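Local atomic coordinates of uracil-DNA glycosylase (Nitratifractor salsuginis, PDB entry 5X3G), a protein that belongs to the uracil-DNA glycosylase family and folds as an alpha/beta domain with a central parallel sheet flanked by helices. Residues 74-79 with 165-170. Numbering follows the deposited sequence.
Sequences ILFGQD and LLLNMA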
loop_
_atom_site.group_PDB
_atom_site.type_symbol
_atom_site.label_atom_id
_atom_site.label_comp_id
_atom_site.label_asym_id
_atom_site.label_seq_id
_atom_site.Cartn_x
_atom_site.Cartn_y
_atom_site.Cartn_z
ATOM N N ILE A 74 -3.080 8.517 0.674
ATOM C CA ILE A 74 -2.946 7.333 1.516
ATOM C C ILE A 74 -3.821 6.254 0.899
ATOM O O ILE A 74 -5.050 6.298 1.028
ATOM C CB ILE A 74 -3.344 7.594 2.975
ATOM C CG1 ILE A 74 -2.555 8.773 3.547
ATOM C CG2 ILE A 74 -3.127 6.342 3.816
ATOM C CD1 ILE A 74 -2.786 8.987 5.025
ATOM N N LEU A 75 -3.196 5.295 0.225
ATOM C CA LEU A 75 -3.898 4.193 -0.417
ATOM C C LEU A 75 -3.961 3.022 0.554
ATOM O O LEU A 75 -2.920 2.529 1.002
ATOM C CB LEU A 75 -3.188 3.798 -1.713
ATOM C CG LEU A 75 -3.898 2.867 -2.701
ATOM C CD1 LEU A 75 -3.272 3.053 -4.063
ATOM C CD2 LEU A 75 -3.799 1.407 -2.283
ATOM N N PHE A 76 -5.172 2.566 0.860
ATOM C CA PHE A 76 -5.364 1.582 1.915
ATOM C C PHE A 76 -5.389 0.153 1.387
ATOM O O PHE A 76 -5.838 -0.121 0.272
ATOM C CB PHE A 76 -6.661 1.850 2.681
ATOM C CG PHE A 76 -6.554 2.952 3.699
ATOM C CD1 PHE A 76 -6.076 2.692 4.973
ATOM C CD2 PHE A 76 -6.949 4.243 3.389
ATOM C CE1 PHE A 76 -5.984 3.701 5.918
ATOM C CE2 PHE A 76 -6.859 5.258 4.329
ATOM C CZ PHE A 76 -6.375 4.985 5.596
ATOM N N GLY A 77 -4.874 -0.758 2.219
ATOM C CA GLY A 77 -5.184 -2.164 2.112
ATOM C C GLY A 77 -5.673 -2.672 3.458
ATOM O O GLY A 77 -5.699 -1.937 4.446
ATOM N N GLN A 78 -6.071 -3.943 3.480
ATOM C CA GLN A 78 -6.552 -4.546 4.719
ATOM C C GLN A 78 -5.399 -4.910 5.644
ATOM O O GLN A 78 -5.217 -4.298 6.700
ATOM C CB GLN A 78 -7.401 -5.785 4.424
ATOM C CG GLN A 78 -8.844 -5.471 4.087
ATOM C CD GLN A 78 -9.637 -5.057 5.312
ATOM O OE1 GLN A 78 -9.677 -3.881 5.674
ATOM N NE2 GLN A 78 -10.264 -6.029 5.964
ATOM N N ASP A 79 -4.617 -5.905 5.247
ATOM C CA ASP A 79 -3.522 -6.416 6.056
ATOM C C ASP A 79 -2.547 -7.119 5.120
ATOM O O ASP A 79 -2.867 -7.341 3.942
ATOM C CB ASP A 79 -4.042 -7.361 7.159
ATOM C CG ASP A 79 -4.624 -8.649 6.606
ATOM O OD1 ASP A 79 -5.142 -8.633 5.471
ATOM O OD2 ASP A 79 -4.576 -9.672 7.321
ATOM N N LEU A 165 1.241 7.006 0.294
ATOM C CA LEU A 165 1.539 6.152 1.435
ATOM C C LEU A 165 0.701 4.886 1.319
ATOM O O LEU A 165 -0.533 4.945 1.400
ATOM C CB LEU A 165 1.243 6.876 2.750
ATOM C CG LEU A 165 1.523 6.117 4.052
ATOM C CD1 LEU A 165 3.011 5.900 4.252
ATOM C CD2 LEU A 165 0.920 6.860 5.231
ATOM N N LEU A 166 1.368 3.752 1.106
ATOM C CA LEU A 166 0.696 2.468 0.908
ATOM C C LEU A 166 0.462 1.834 2.274
ATOM O O LEU A 166 1.291 1.079 2.784
ATOM C CB LEU A 166 1.529 1.581 -0.005
ATOM C CG LEU A 166 1.757 2.152 -1.404
ATOM C CD1 LEU A 166 2.923 1.451 -2.094
ATOM C CD2 LEU A 166 0.490 2.034 -2.238
ATOM N N LEU A 167 -0.697 2.122 2.861
ATOM C CA LEU A 167 -0.957 1.853 4.270
ATOM C C LEU A 167 -1.990 0.741 4.423
ATOM O O LEU A 167 -3.135 0.891 3.988
ATOM C CB LEU A 167 -1.433 3.126 4.970
ATOM C CG LEU A 167 -1.776 3.014 6.455
ATOM C CD1 LEU A 167 -0.570 2.535 7.250
ATOM C CD2 LEU A 167 -2.287 4.347 6.978
ATOM N N ASN A 168 -1.585 -0.362 5.048
ATOM C CA ASN A 168 -2.501 -1.432 5.426
ATOM C C ASN A 168 -3.172 -1.103 6.756
ATOM O O ASN A 168 -2.589 -0.438 7.616
ATOM C CB ASN A 168 -1.764 -2.770 5.534
ATOM C CG ASN A 168 -1.634 -3.480 4.196
ATOM O OD1 ASN A 168 -2.530 -3.420 3.359
ATOM N ND2 ASN A 168 -0.509 -4.148 3.990
HETATM N N MSE A 169 -4.408 -1.576 6.917
HETATM C CA MSE A 169 -5.186 -1.313 8.133
HETATM C C MSE A 169 -4.532 -1.946 9.358
HETATM O O MSE A 169 -4.529 -1.361 10.443
HETATM C CB MSE A 169 -6.621 -1.818 7.981
HETATM C CG MSE A 169 -7.436 -1.048 6.960
HETATM SE SE MSE A 169 -7.732 0.793 7.519
HETATM C CE MSE A 169 -9.679 0.751 7.635
ATOM N N ALA A 170 -3.992 -3.149 9.179
ATOM C CA ALA A 170 -3.098 -3.776 10.141
ATOM C C ALA A 170 -1.763 -4.030 9.457
ATOM O O ALA A 170 -1.723 -4.415 8.286
ATOM C CB ALA A 170 -3.678 -5.087 10.684
#
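The Phe76 ring lies between selenomethionine Met169 on one side of its plane and Leu167 and Ile74 on the other. Met169 SE comes obliquely to the ring, 3.6 Å from Phe76 CD1, in a Met-aromatic contact. The bend at chi2 (-66°) swings the selenium toward the ring. Opposite the selenium, Leu167 CD2 lies 3.9 Å from Phe76 CE1, and the two side chains run alongside each other. Ile74 CG2 lies over that same face, offset toward the rim; this methyl also touches Leu167 CB at 3.8 Å. The other flat group is the Asn168 amide, on the sheet face of Leu75 and Leu166. Chi1 (-85°) sets its CG beside the backbone N, and chi2 (-36°) points OD1 at Gly77 CA, 3.2 Å away. Gly77 lacks a CB, and the amide oxygen can come this close to its backbone.

Strands 74-77 and 165-168 are parallel neighbours in the four-stranded sheet, with 203-207 on the far side of 73-77. Leu75 bonds through N to Leu165 O and through O to Leu167 N. Gly77 N then bonds to Leu167 O. Helix 179-196 packs beside Leu167, and Phe159 of helix 152-161 touches Leu75 and Leu166. Gly77-Gln78-Asp79 opens the GQDPYP sequence motif of the family, just as the strand ends.

Pairing continues past both strands. Met169 N reaches Gly77 O at 2.8 Å from above the carbonyl plane, with a weak second bond to Gln78 O. Ala170 N bonds to Gln78 O at 3.0 Å, nearly along the C=O axis. Asp79 CB touches Ala170 CB at 4.2 Å, while Asp79 OD2 bonds to Ser179 OG.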